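Local coordinates for protein GH3 beta-N-acetylglucosaminidase (Paenibacillaceae, PDB 6K5J) that probably hydrolyses terminal beta-linked N-acetylglucosamine residues from glycans, as a family 3 glycoside hydrolase, at residues L20-F25 / L295-H300; I47-N52 / S81-G86; I130-A135 / G176-V181. All blocks are in the same frame, centred on the assembly; numbering follows the deposited sequence.

Interaction 1 (L20-F25 / L295-H300)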
ATOM      1  N   LEU A  20     -17.489  14.385  -7.492  1.00 19.84           N
ATOM      2  CA  LEU A  20     -16.894  14.298  -6.164  1.00 20.35           C
ATOM      3  C   LEU A  20     -16.827  12.879  -5.611  1.00 20.74           C
ATOM      4  O   LEU A  20     -16.384  12.705  -4.471  1.00 20.75           O
ATOM      5  CB  LEU A  20     -17.680  15.171  -5.190  1.00 22.61           C
ATOM      6  CG  LEU A  20     -18.017  16.586  -5.671  1.00 24.65           C
ATOM      7  CD1 LEU A  20     -18.749  17.336  -4.582  1.00 27.45           C
ATOM      8  CD2 LEU A  20     -16.749  17.313  -6.069  1.00 22.70           C
ATOM      9  N   VAL A  21     -17.234  11.865  -6.365  1.00 16.19           N
ATOM     10  CA  VAL A  21     -17.302  10.503  -5.836  1.00 19.17           C
ATOM     11  C   VAL A  21     -16.456   9.573  -6.697  1.00 20.56           C
ATOM     12  O   VAL A  21     -16.516   9.629  -7.929  1.00 19.23           O
ATOM     13  CB  VAL A  21     -18.756  10.010  -5.755  1.00 19.26           C
ATOM     14  CG1 VAL A  21     -18.802   8.543  -5.315  1.00 21.37           C
ATOM     15  CG2 VAL A  21     -19.549  10.912  -4.804  1.00 17.64           C
ATOM     16  N   MET A  22     -15.663   8.730  -6.044  1.00 21.16           N
ATOM     17  CA  MET A  22     -14.969   7.628  -6.696  1.00 18.80           C
ATOM     18  C   MET A  22     -15.512   6.327  -6.125  1.00 17.77           C
ATOM     19  O   MET A  22     -15.568   6.160  -4.899  1.00 18.31           O
ATOM     20  CB  MET A  22     -13.453   7.708  -6.482  1.00 16.40           C
ATOM     21  CG  MET A  22     -12.701   6.505  -7.060  1.00 17.58           C
ATOM     22  SD  MET A  22     -10.917   6.748  -6.977  1.00 21.34           S
ATOM     23  CE  MET A  22     -10.594   7.652  -8.505  1.00 18.78           C
ATOM     24  N   ALA A  23     -15.915   5.412  -7.008  1.00 18.12           N
ATOM     25  CA  ALA A  23     -16.611   4.201  -6.592  1.00 19.94           C
ATOM     26  C   ALA A  23     -15.919   2.973  -7.153  1.00 19.81           C
ATOM     27  O   ALA A  23     -15.297   3.020  -8.217  1.00 20.26           O
ATOM     28  CB  ALA A  23     -18.080   4.197  -7.046  1.00 18.05           C
ATOM     29  N   GLY A  24     -16.045   1.861  -6.430  1.00 19.20           N
ATOM     30  CA  GLY A  24     -15.653   0.572  -6.952  1.00 20.86           C
ATOM     31  C   GLY A  24     -16.862  -0.219  -7.416  1.00 20.65           C
ATOM     32  O   GLY A  24     -18.007   0.188  -7.246  1.00 19.21           O
ATOM     33  N   PHE A  25     -16.577  -1.370  -8.021  1.00 15.68           N
ATOM     34  CA  PHE A  25     -17.619  -2.227  -8.556  1.00 21.21           C
ATOM     35  C   PHE A  25     -17.026  -3.619  -8.709  1.00 19.77           C
ATOM     36  O   PHE A  25     -15.808  -3.814  -8.639  1.00 19.51           O
ATOM     37  CB  PHE A  25     -18.148  -1.715  -9.904  1.00 21.10           C
ATOM     38  CG  PHE A  25     -17.176  -1.911 -11.032  1.00 21.82           C
ATOM     39  CD1 PHE A  25     -16.127  -1.027 -11.212  1.00 23.76           C
ATOM     40  CD2 PHE A  25     -17.279  -3.018 -11.875  1.00 20.15           C
ATOM     41  CE1 PHE A  25     -15.208  -1.221 -12.228  1.00 26.53           C
ATOM     42  CE2 PHE A  25     -16.357  -3.223 -12.898  1.00 20.37           C
ATOM     43  CZ  PHE A  25     -15.329  -2.329 -13.076  1.00 22.50           C
ATOM     44  N   LEU A 295     -12.661  14.646  -3.250  1.00 18.83           N
ATOM     45  CA  LEU A 295     -13.009  13.364  -3.840  1.00 18.41           C
ATOM     46  C   LEU A 295     -13.352  12.396  -2.719  1.00 18.71           C
ATOM     47  O   LEU A 295     -12.506  12.103  -1.865  1.00 17.57           O
ATOM     48  CB  LEU A 295     -11.867  12.822  -4.705  1.00 17.64           C
ATOM     49  CG  LEU A 295     -12.195  11.590  -5.552  1.00 19.59           C
ATOM     50  CD1 LEU A 295     -13.378  11.846  -6.512  1.00 18.80           C
ATOM     51  CD2 LEU A 295     -10.958  11.139  -6.339  1.00 16.44           C
ATOM     52  N   ILE A 296     -14.585  11.904  -2.742  1.00 16.03           N
ATOM     53  CA  ILE A 296     -15.145  11.018  -1.723  1.00 19.12           C
ATOM     54  C   ILE A 296     -14.972   9.583  -2.200  1.00 18.65           C
ATOM     55  O   ILE A 296     -15.533   9.193  -3.229  1.00 19.41           O
ATOM     56  CB  ILE A 296     -16.637  11.327  -1.497  1.00 21.38           C
ATOM     57  CG1 ILE A 296     -16.853  12.772  -1.041  1.00 28.37           C
ATOM     58  CG2 ILE A 296     -17.282  10.294  -0.577  1.00 23.95           C
ATOM     59  CD1 ILE A 296     -15.894  13.283  -0.015  1.00 23.75           C
ATOM     60  N   LEU A 297     -14.208   8.785  -1.462  1.00 17.37           N
ATOM     61  CA  LEU A 297     -13.912   7.414  -1.859  1.00 16.24           C
ATOM     62  C   LEU A 297     -14.880   6.460  -1.160  1.00 17.72           C
ATOM     63  O   LEU A 297     -14.937   6.421   0.078  1.00 17.18           O
ATOM     64  CB  LEU A 297     -12.466   7.061  -1.522  1.00 20.14           C
ATOM     65  CG  LEU A 297     -11.999   5.649  -1.871  1.00 17.58           C
ATOM     66  CD1 LEU A 297     -12.151   5.366  -3.374  1.00 17.58           C
ATOM     67  CD2 LEU A 297     -10.558   5.458  -1.429  1.00 17.82           C
ATOM     68  N   VAL A 298     -15.641   5.697  -1.938  1.00 18.49           N
ATOM     69  CA  VAL A 298     -16.561   4.693  -1.396  1.00 17.59           C
ATOM     70  C   VAL A 298     -16.355   3.424  -2.224  1.00 20.77           C
ATOM     71  O   VAL A 298     -16.950   3.250  -3.290  1.00 18.83           O
ATOM     72  CB  VAL A 298     -18.022   5.153  -1.406  1.00 21.92           C
ATOM     73  CG1 VAL A 298     -18.877   4.190  -0.578  1.00 23.78           C
ATOM     74  CG2 VAL A 298     -18.147   6.575  -0.831  1.00 20.10           C
ATOM     75  N   SER A 299     -15.507   2.515  -1.722  1.00 21.34           N
ATOM     76  CA  SER A 299     -14.870   1.517  -2.592  1.00 22.39           C
ATOM     77  C   SER A 299     -15.743   0.318  -2.950  1.00 21.80           C
ATOM     78  O   SER A 299     -15.498  -0.319  -3.983  1.00 23.05           O
ATOM     79  CB  SER A 299     -13.589   0.990  -1.944  1.00 23.83           C
ATOM     80  OG  SER A 299     -12.635   2.027  -1.780  1.00 21.45           O
ATOM     81  N   HIS A 300     -16.721  -0.054  -2.121  1.00 22.65           N
ATOM     82  CA  HIS A 300     -17.214  -1.426  -2.253  1.00 26.15           C
ATOM     83  C   HIS A 300     -18.724  -1.574  -2.438  1.00 27.15           C
ATOM     84  O   HIS A 300     -19.177  -2.214  -3.397  1.00 28.49           O
ATOM     85  CB  HIS A 300     -16.746  -2.227  -1.028  1.00 26.13           C
ATOM     86  CG  HIS A 300     -15.254  -2.311  -0.903  1.00 25.56           C
ATOM     87  ND1 HIS A 300     -14.461  -2.892  -1.870  1.00 21.81           N
ATOM     88  CD2 HIS A 300     -14.408  -1.847   0.048  1.00 25.75           C
ATOM     89  CE1 HIS A 300     -13.192  -2.803  -1.508  1.00 23.25           C
ATOM     90  NE2 HIS A 300     -13.134  -2.169  -0.350  1.00 25.66           N
TER
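Leu20 meets Leu295 and Ile296 through its carbonyl: Leu20 O accepts a short hydrogen bond of 2.6 Å from Ile296 N, while Leu295 CD1 presses on the same peptide group. At Val21, paired with Ile296 in parallel register, the backbone adds a CA-H...O contact to Ile296 O. The Val21 side chain turns to the outer face of the sheet, against Leu309 and Leu312 of helix 302-317. Met22 binds the partner strand twice, Met22 N to Ile296 O at 2.9 Å and Val298 N to Met22 O at 3.0 Å. These strands, 21-23 and 296-298, are the first and last of the catalytic-domain barrel, and their pairing closes the TIM-barrel wall. Met22 points to its inside. Its CG lies alongside Leu297 CD1 at 3.9 Å, both side chains running the same way, and a bend at chi3 (-86°) sends CE to Leu295 CD2, 4.1 Å away. An alanine in place of Leu295 would probably open a gap beside Met22 CE and the Leu20 carbonyl and leave the methionine tip less firmly held. Ala23 CA approaches Val298 O, its methyl on the outer face with Val21. Gly24 CA then passes 3.1 Å from Ser299 O, where a side-chain CB would clash, and Phe25 turns off, its carbonyl O held by Arg51 and Asn52.

Interaction 2 (I47-N52 / S81-G86). With NAG (2-acetamido-2-deoxy-beta-D-glucopyranose), chain B.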
ATOM      1  N   ILE A  47     -12.367   3.063  -8.704  1.00 17.79           N
ATOM      2  CA  ILE A  47     -11.223   2.413  -8.068  1.00 16.21           C
ATOM      3  C   ILE A  47     -11.312   0.910  -8.323  1.00 18.16           C
ATOM      4  O   ILE A  47     -12.378   0.303  -8.153  1.00 19.47           O
ATOM      5  CB  ILE A  47     -11.142   2.718  -6.558  1.00 19.12           C
ATOM      6  CG1 ILE A  47      -9.978   1.930  -5.929  1.00 19.30           C
ATOM      7  CG2 ILE A  47     -12.478   2.429  -5.855  1.00 19.90           C
ATOM      8  CD1 ILE A  47      -9.563   2.399  -4.545  1.00 21.49           C
ATOM      9  N   TYR A  48     -10.190   0.315  -8.730  1.00 17.96           N
ATOM     10  CA  TYR A  48     -10.076  -1.120  -8.967  1.00 17.38           C
ATOM     11  C   TYR A  48      -9.603  -1.848  -7.707  1.00 18.32           C
ATOM     12  O   TYR A  48      -8.759  -1.343  -6.958  1.00 18.10           O
ATOM     13  CB  TYR A  48      -9.070  -1.414 -10.081  1.00 17.18           C
ATOM     14  CG  TYR A  48      -9.485  -1.085 -11.503  1.00 18.52           C
ATOM     15  CD1 TYR A  48     -10.824  -1.073 -11.891  1.00 19.03           C
ATOM     16  CD2 TYR A  48      -8.516  -0.826 -12.474  1.00 18.89           C
ATOM     17  CE1 TYR A  48     -11.188  -0.801 -13.214  1.00 21.06           C
ATOM     18  CE2 TYR A  48      -8.869  -0.553 -13.790  1.00 20.25           C
ATOM     19  CZ  TYR A  48     -10.206  -0.535 -14.149  1.00 20.22           C
ATOM     20  OH  TYR A  48     -10.553  -0.272 -15.454  1.00 21.01           O
ATOM     21  N   PHE A  49     -10.112  -3.068  -7.520  1.00 16.28           N
ATOM     22  CA  PHE A  49      -9.577  -4.034  -6.562  1.00 19.17           C
ATOM     23  C   PHE A  49      -9.249  -5.339  -7.289  1.00 20.36           C
ATOM     24  O   PHE A  49      -9.425  -5.445  -8.500  1.00 19.03           O
ATOM     25  CB  PHE A  49     -10.552  -4.228  -5.393  1.00 19.10           C
ATOM     26  CG  PHE A  49     -10.633  -3.012  -4.511  1.00 18.23           C
ATOM     27  CD1 PHE A  49     -11.481  -1.962  -4.842  1.00 19.52           C
ATOM     28  CD2 PHE A  49      -9.792  -2.877  -3.415  1.00 21.58           C
ATOM     29  CE1 PHE A  49     -11.530  -0.812  -4.063  1.00 20.30           C
ATOM     30  CE2 PHE A  49      -9.828  -1.728  -2.627  1.00 23.65           C
ATOM     31  CZ  PHE A  49     -10.702  -0.696  -2.952  1.00 21.20           C
ATOM     32  N   ARG A  50      -8.727  -6.317  -6.534  1.00 18.52           N
ATOM     33  CA  ARG A  50      -8.316  -7.601  -7.113  1.00 21.16           C
ATOM     34  C   ARG A  50      -9.430  -8.231  -7.955  1.00 21.44           C
ATOM     35  O   ARG A  50      -9.163  -8.861  -8.986  1.00 19.96           O
ATOM     36  CB  ARG A  50      -7.874  -8.551  -5.984  1.00 20.43           C
ATOM     37  CG  ARG A  50      -7.345  -9.914  -6.442  1.00 23.58           C
ATOM     38  CD  ARG A  50      -6.555 -10.627  -5.305  1.00 25.79           C
ATOM     39  NE  ARG A  50      -5.460  -9.791  -4.819  1.00 25.58           N
ATOM     40  CZ  ARG A  50      -4.222  -9.801  -5.310  1.00 25.32           C
ATOM     41  NH1 ARG A  50      -3.892 -10.625  -6.292  1.00 26.09           N
ATOM     42  NH2 ARG A  50      -3.305  -8.987  -4.818  1.00 22.88           N
ATOM     43  N   ARG A  51     -10.689  -8.057  -7.534  1.00 21.13           N
ATOM     44  CA  ARG A  51     -11.841  -8.608  -8.250  1.00 19.25           C
ATOM     45  C   ARG A  51     -11.968  -8.074  -9.675  1.00 20.33           C
ATOM     46  O   ARG A  51     -12.608  -8.724 -10.509  1.00 18.56           O
ATOM     47  CB  ARG A  51     -13.132  -8.304  -7.485  1.00 22.30           C
ATOM     48  CG  ARG A  51     -13.365  -6.787  -7.316  1.00 21.16           C
ATOM     49  CD  ARG A  51     -14.571  -6.433  -6.434  1.00 19.62           C
ATOM     50  NE  ARG A  51     -14.698  -4.975  -6.327  1.00 21.87           N
ATOM     51  CZ  ARG A  51     -14.715  -4.287  -5.187  1.00 22.62           C
ATOM     52  NH1 ARG A  51     -14.648  -4.912  -4.014  1.00 22.40           N
ATOM     53  NH2 ARG A  51     -14.815  -2.960  -5.228  1.00 17.71           N
ATOM     54  N   ASN A  52     -11.379  -6.917  -9.978  1.00 20.77           N
ATOM     55  CA  ASN A  52     -11.426  -6.353 -11.325  1.00 18.55           C
ATOM     56  C   ASN A  52     -10.210  -6.701 -12.164  1.00 17.99           C
ATOM     57  O   ASN A  52     -10.144  -6.279 -13.320  1.00 18.14           O
ATOM     58  CB  ASN A  52     -11.544  -4.821 -11.278  1.00 17.40           C
ATOM     59  CG  ASN A  52     -12.619  -4.339 -10.331  1.00 21.85           C
ATOM     60  OD1 ASN A  52     -12.324  -3.753  -9.278  1.00 19.11           O
ATOM     61  ND2 ASN A  52     -13.881  -4.564 -10.703  1.00 18.18           N
ATOM     62  N   SER A  81      -8.348   4.558 -10.499  1.00 17.80           N
ATOM     63  CA  SER A  81      -7.317   4.425  -9.479  1.00 18.17           C
ATOM     64  C   SER A  81      -7.230   2.984  -8.976  1.00 17.00           C
ATOM     65  O   SER A  81      -7.979   2.104  -9.412  1.00 18.10           O
ATOM     66  CB  SER A  81      -7.575   5.378  -8.313  1.00 16.79           C
ATOM     67  OG  SER A  81      -6.371   5.541  -7.550  1.00 20.36           O
ATOM     68  N   ILE A  82      -6.326   2.774  -8.028  1.00 19.46           N
ATOM     69  CA  ILE A  82      -5.935   1.443  -7.569  1.00 19.07           C
ATOM     70  C   ILE A  82      -5.011   1.630  -6.375  1.00 18.84           C
ATOM     71  O   ILE A  82      -4.413   2.697  -6.211  1.00 18.21           O
ATOM     72  CB  ILE A  82      -5.230   0.677  -8.736  1.00 16.86           C
ATOM     73  CG1 ILE A  82      -5.013  -0.803  -8.397  1.00 17.81           C
ATOM     74  CG2 ILE A  82      -3.881   1.343  -9.103  1.00 14.63           C
ATOM     75  CD1 ILE A  82      -4.514  -1.620  -9.581  1.00 17.89           C
ATOM     76  N   ASP A  83      -4.910   0.610  -5.513  1.00 19.30           N
ATOM     77  CA  ASP A  83      -3.905   0.606  -4.436  1.00 17.53           C
ATOM     78  C   ASP A  83      -2.709  -0.252  -4.848  1.00 21.74           C
ATOM     79  O   ASP A  83      -2.503  -1.356  -4.352  1.00 19.50           O
ATOM     80  CB  ASP A  83      -4.493   0.069  -3.133  1.00 18.59           C
ATOM     81  CG  ASP A  83      -5.627   0.895  -2.620  1.00 21.72           C
ATOM     82  OD1 ASP A  83      -5.448   2.129  -2.498  1.00 20.99           O
ATOM     83  OD2 ASP A  83      -6.689   0.300  -2.332  1.00 23.73           O
ATOM     84  N   GLN A  84      -1.922   0.268  -5.783  1.00 18.40           N
ATOM     85  CA  GLN A  84      -0.729  -0.443  -6.253  1.00 18.80           C
ATOM     86  C   GLN A  84       0.517   0.201  -5.640  1.00 18.27           C
ATOM     87  O   GLN A  84       1.299   0.895  -6.293  1.00 19.46           O
ATOM     88  CB  GLN A  84      -0.697  -0.460  -7.787  1.00 20.08           C
ATOM     89  CG  GLN A  84       0.265  -1.473  -8.389  1.00 21.41           C
ATOM     90  CD  GLN A  84      -0.294  -2.893  -8.445  1.00 19.65           C
ATOM     91  OE1 GLN A  84      -1.198  -3.263  -7.691  1.00 23.35           O
ATOM     92  NE2 GLN A  84       0.258  -3.698  -9.337  1.00 21.71           N
ATOM     93  N   GLU A  85       0.689  -0.054  -4.329  1.00 17.31           N
ATOM     94  CA  GLU A  85       1.774   0.566  -3.570  1.00 18.59           C
ATOM     95  C   GLU A  85       3.120  -0.075  -3.878  1.00 17.93           C
ATOM     96  O   GLU A  85       4.145   0.615  -3.877  1.00 21.92           O
ATOM     97  CB  GLU A  85       1.489   0.482  -2.057  1.00 17.54           C
ATOM     98  CG  GLU A  85       0.189   1.179  -1.645  1.00 19.27           C
ATOM     99  CD  GLU A  85      -0.175   1.003  -0.174  1.00 18.83           C
ATOM    100  OE1 GLU A  85       0.726   0.692   0.641  1.00 17.26           O
ATOM    101  OE2 GLU A  85      -1.372   1.187   0.163  1.00 19.08           O
ATOM    102  N   GLY A  86       3.131  -1.365  -4.176  1.00 18.15           N
ATOM    103  CA  GLY A  86       4.352  -2.133  -4.319  1.00 18.17           C
ATOM    104  C   GLY A  86       4.557  -3.075  -3.143  1.00 18.20           C
ATOM    105  O   GLY A  86       3.906  -2.978  -2.101  1.00 18.79           O
TER
HETATM  106  C1  NAG B 601      -8.120   2.173   2.992  1.00 22.67           C
HETATM  107  C2  NAG B 601      -6.582   2.324   3.114  1.00 21.34           C
HETATM  108  C3  NAG B 601      -6.010   3.174   1.966  1.00 20.23           C
HETATM  109  C4  NAG B 601      -6.537   2.713   0.614  1.00 19.76           C
HETATM  110  C5  NAG B 601      -8.056   2.702   0.650  1.00 22.04           C
HETATM  111  C6  NAG B 601      -8.697   2.256  -0.645  1.00 21.53           C
HETATM  112  C7  NAG B 601      -5.315   2.450   5.230  1.00 21.16           C
HETATM  113  C8  NAG B 601      -5.105   3.234   6.497  1.00 18.32           C
HETATM  114  N2  NAG B 601      -6.247   2.926   4.398  1.00 18.72           N
HETATM  115  O1  NAG B 601      -8.524   1.173   3.865  1.00 27.90           O
HETATM  116  O3  NAG B 601      -4.587   3.102   1.970  1.00 18.61           O
HETATM  117  O4  NAG B 601      -6.088   3.586  -0.415  1.00 18.22           O
HETATM  118  O5  NAG B 601      -8.471   1.777   1.660  1.00 20.51           O
HETATM  119  O6  NAG B 601      -8.491   0.868  -0.876  1.00 21.88           O
HETATM  120  O7  NAG B 601      -4.653   1.448   4.965  1.00 20.36           O
HETATM  121  O   HOH W   1      -7.193  -1.062  -4.817  1.00 19.22           O
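Ile47 pairs with Ser81 in a parallel bridge where neighbouring strands 45-47 and 79-81 run out into the loops at the C-terminal mouth of the barrel, and the one backbone hydrogen bond between 47-52 and 81-86 runs from Tyr48 N to Ser81 O (2.9 Å). Beyond it a water and a bound sugar join the two loops. The water donates to Tyr48 O (2.7 Å) and to Asp83 OD2, and accepts from Asp83 N. It also sits 3.4 Å above one face of the Phe49 ring, toward the rim. Chi1 of Asp83 (-61°) puts CG beside the backbone N. Both carboxylate oxygens face the N-acetylglucosamine: OD1 takes the sugar O4 at 2.6 Å. The sugar O6 binds OD2 at 2.4 Å, so short that the exact length is doubtful. Phe49 CE2 meets that O6 at the ring edge, 3.4 Å away, and the ring plane stands 69° from the carboxylate. Ile47 CD1 rests on the sugar C6 at 4.0 Å. Arg91 makes a salt bridge to Asp83 OD2, a third polar partner besides water and sugar. Lys182, His183, Arg152 and Asp268 bind the sugar too, a set of polar partners consistent with the sugar-binding subsite at the C-terminal end of a family 3 barrel.

Interaction 3 (I130-A135 / G176-V181)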
ATOM      1  N   ILE A 130      -5.055   2.739 -16.335  1.00 18.14           N
ATOM      2  CA  ILE A 130      -5.130   3.269 -14.975  1.00 17.61           C
ATOM      3  C   ILE A 130      -4.305   4.551 -14.917  1.00 19.21           C
ATOM      4  O   ILE A 130      -3.125   4.558 -15.284  1.00 20.96           O
ATOM      5  CB  ILE A 130      -4.621   2.226 -13.963  1.00 18.61           C
ATOM      6  CG1 ILE A 130      -5.528   0.994 -13.989  1.00 17.58           C
ATOM      7  CG2 ILE A 130      -4.514   2.820 -12.564  1.00 16.20           C
ATOM      8  CD1 ILE A 130      -4.860  -0.280 -13.471  1.00 21.02           C
ATOM      9  N   ASN A 131      -4.917   5.637 -14.454  1.00 17.12           N
ATOM     10  CA  ASN A 131      -4.290   6.953 -14.526  1.00 17.98           C
ATOM     11  C   ASN A 131      -4.120   7.594 -13.155  1.00 18.90           C
ATOM     12  O   ASN A 131      -3.739   8.765 -13.072  1.00 16.98           O
ATOM     13  CB  ASN A 131      -5.090   7.877 -15.458  1.00 20.36           C
ATOM     14  CG  ASN A 131      -6.560   7.957 -15.085  1.00 23.68           C
ATOM     15  OD1 ASN A 131      -6.904   8.056 -13.913  1.00 21.01           O
ATOM     16  ND2 ASN A 131      -7.436   7.922 -16.088  1.00 24.74           N
ATOM     17  N   MET A 132      -4.374   6.850 -12.085  1.00 18.06           N
ATOM     18  CA  MET A 132      -4.232   7.342 -10.725  1.00 17.40           C
ATOM     19  C   MET A 132      -3.813   6.168  -9.849  1.00 16.59           C
ATOM     20  O   MET A 132      -4.194   5.022 -10.103  1.00 18.80           O
ATOM     21  CB  MET A 132      -5.542   7.968 -10.215  1.00 17.59           C
ATOM     22  CG  MET A 132      -5.432   8.702  -8.873  1.00 19.25           C
ATOM     23  SD  MET A 132      -6.998   9.540  -8.485  1.00 21.09           S
ATOM     24  CE  MET A 132      -6.454  10.732  -7.257  1.00 23.31           C
ATOM     25  N   ASN A 133      -3.002   6.457  -8.834  1.00 18.06           N
ATOM     26  CA  ASN A 133      -2.557   5.426  -7.900  1.00 18.36           C
ATOM     27  C   ASN A 133      -2.692   5.993  -6.501  1.00 19.93           C
ATOM     28  O   ASN A 133      -2.311   7.141  -6.257  1.00 17.71           O
ATOM     29  CB  ASN A 133      -1.097   5.000  -8.179  1.00 17.06           C
ATOM     30  CG  ASN A 133      -0.696   3.696  -7.474  1.00 18.57           C
ATOM     31  OD1 ASN A 133      -1.534   2.986  -6.923  1.00 17.37           O
ATOM     32  ND2 ASN A 133       0.599   3.372  -7.523  1.00 18.65           N
ATOM     33  N   PHE A 134      -3.245   5.205  -5.587  1.00 18.77           N
ATOM     34  CA  PHE A 134      -3.287   5.637  -4.194  1.00 18.65           C
ATOM     35  C   PHE A 134      -1.968   5.248  -3.529  1.00 20.51           C
ATOM     36  O   PHE A 134      -1.871   4.325  -2.719  1.00 19.03           O
ATOM     37  CB  PHE A 134      -4.513   5.073  -3.493  1.00 17.34           C
ATOM     38  CG  PHE A 134      -5.794   5.715  -3.944  1.00 18.20           C
ATOM     39  CD1 PHE A 134      -5.794   7.038  -4.375  1.00 20.86           C
ATOM     40  CD2 PHE A 134      -6.981   5.018  -3.947  1.00 22.82           C
ATOM     41  CE1 PHE A 134      -6.963   7.660  -4.786  1.00 22.53           C
ATOM     42  CE2 PHE A 134      -8.163   5.634  -4.366  1.00 22.63           C
ATOM     43  CZ  PHE A 134      -8.142   6.959  -4.785  1.00 19.37           C
ATOM     44  N   ALA A 135      -0.942   6.000  -3.907  1.00 17.43           N
ATOM     45  CA  ALA A 135       0.437   5.776  -3.504  1.00 18.76           C
ATOM     46  C   ALA A 135       1.238   7.013  -3.894  1.00 15.38           C
ATOM     47  O   ALA A 135       0.843   7.731  -4.817  1.00 17.72           O
ATOM     48  CB  ALA A 135       1.016   4.517  -4.173  1.00 15.21           C
ATOM     49  N   GLY A 176       2.670   9.283 -16.225  1.00 22.72           N
ATOM     50  CA  GLY A 176       1.301   9.625 -16.535  1.00 23.94           C
ATOM     51  C   GLY A 176       0.273   9.123 -15.542  1.00 22.79           C
ATOM     52  O   GLY A 176      -0.906   9.030 -15.888  1.00 26.05           O
ATOM     53  N   VAL A 177       0.675   8.801 -14.315  1.00 20.85           N
ATOM     54  CA  VAL A 177      -0.251   8.333 -13.285  1.00 18.22           C
ATOM     55  C   VAL A 177      -0.244   9.349 -12.151  1.00 20.20           C
ATOM     56  O   VAL A 177       0.817   9.657 -11.592  1.00 17.91           O
ATOM     57  CB  VAL A 177       0.127   6.933 -12.773  1.00 22.04           C
ATOM     58  CG1 VAL A 177      -0.753   6.539 -11.589  1.00 20.75           C
ATOM     59  CG2 VAL A 177       0.016   5.914 -13.900  1.00 18.60           C
ATOM     60  N   ALA A 178      -1.421   9.882 -11.822  1.00 18.44           N
ATOM     61  CA  ALA A 178      -1.528  10.800 -10.696  1.00 19.95           C
ATOM     62  C   ALA A 178      -1.133  10.098  -9.405  1.00 20.91           C
ATOM     63  O   ALA A 178      -1.673   9.041  -9.077  1.00 20.30           O
ATOM     64  CB  ALA A 178      -2.958  11.330 -10.586  1.00 18.43           C
ATOM     65  N   ALA A 179      -0.182  10.676  -8.682  1.00 18.60           N
ATOM     66  CA  ALA A 179       0.196  10.155  -7.376  1.00 19.22           C
ATOM     67  C   ALA A 179      -0.715  10.724  -6.298  1.00 20.92           C
ATOM     68  O   ALA A 179      -1.169  11.869  -6.378  1.00 18.23           O
ATOM     69  CB  ALA A 179       1.652  10.497  -7.051  1.00 17.38           C
ATOM     70  N   THR A 180      -0.962   9.912  -5.268  1.00 17.25           N
ATOM     71  CA  THR A 180      -1.802  10.295  -4.133  1.00 17.85           C
ATOM     72  C   THR A 180      -1.020   9.985  -2.864  1.00 18.96           C
ATOM     73  O   THR A 180      -1.020   8.837  -2.404  1.00 17.86           O
ATOM     74  CB  THR A 180      -3.140   9.550  -4.126  1.00 17.02           C
ATOM     75  OG1 THR A 180      -3.766   9.639  -5.404  1.00 19.92           O
ATOM     76  CG2 THR A 180      -4.092  10.145  -3.052  1.00 19.20           C
ATOM     77  N   VAL A 181      -0.362  10.990  -2.283  1.00 16.06           N
ATOM     78  CA  VAL A 181       0.369  10.735  -1.046  1.00 17.15           C
ATOM     79  C   VAL A 181      -0.622  10.545   0.097  1.00 19.20           C
ATOM     80  O   VAL A 181      -1.655  11.225   0.166  1.00 18.33           O
ATOM     81  CB  VAL A 181       1.383  11.859  -0.766  1.00 17.15           C
ATOM     82  CG1 VAL A 181       2.483  11.804  -1.820  1.00 17.54           C
ATOM     83  CG2 VAL A 181       0.712  13.240  -0.752  1.00 18.39           C
TER
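Met132 lies beside Ala178 and reaches Thr180 with its terminal methyl, extended all the way. Its CB begins near Ala178 O. CG, anti to the backbone N (chi1 -171°), stands beside its bridge partner, 3.8 Å from Ala178 O and 4.0 Å from Ala178 CB. SD goes on toward the barrel interior, where Met22 CE touches it. The terminal CE ends 3.4 Å from Thr180 OG1, the two side chains crossing at a slant. That hydroxyl donates to Asn133 O at 3.0 Å, coming from above the carbonyl plane, and lies at the edge of the Phe134 ring. Thr180 CB sits in the plane of the ring, 3.7 Å from Phe134 CD1, with the phenylalanine and the threonine side by side and pointing the same way. Beneath these side chains the backbones pair in parallel: Ala178 N bonds to Asn131 O and Asn133 N to Ala178 O. This is a beta-alpha-beta unit of the barrel, strand 132-133 returning through helix 158-174 to its neighbour 178-184. Gly176 ends that helix in a Schellman motif, with positive phi. On the opposite side of the sheet Val177 CG1 packs on Asn133 CB at 3.8 Å, while the Asn133 amide bonds through ND2 to Gln84 O. Phe134 is the centre of an inverse gamma turn, and past it the two segments meet again, Thr180 N giving a bond of 2.9 Å to Ala135 O. Within this turn Ala135 N makes a weak bond back to Asn133 O, the acceptor already used by the threonine hydroxyl, and Phe134 O takes a bond from Lys182 NZ.

In the fold
All three contacts are buried and belong to the barrel of the family 3 N-terminal domain, two in the wall and one at its C-terminal mouth. Interaction 1 is a regular ladder of backbone bonds with apolar side chains; interaction 3 is a looser strand pair supplemented by a side-chain hydroxyl; in interaction 2, one backbone bond gives way to water, carboxylate and sugar. Phe134 of interaction 3 links them: its ring, inside the barrel, touches Met22 and Leu297 of interaction 1, its CB touches Asp83 of interaction 2, and its backbone N, in the wall, bonds to Ile82 O, carrying the wall from strand 79-81 to 132-133. Phe49 of interaction 2 packs on Ser299 and His300, tying the mouth to the seam closed by interaction 1.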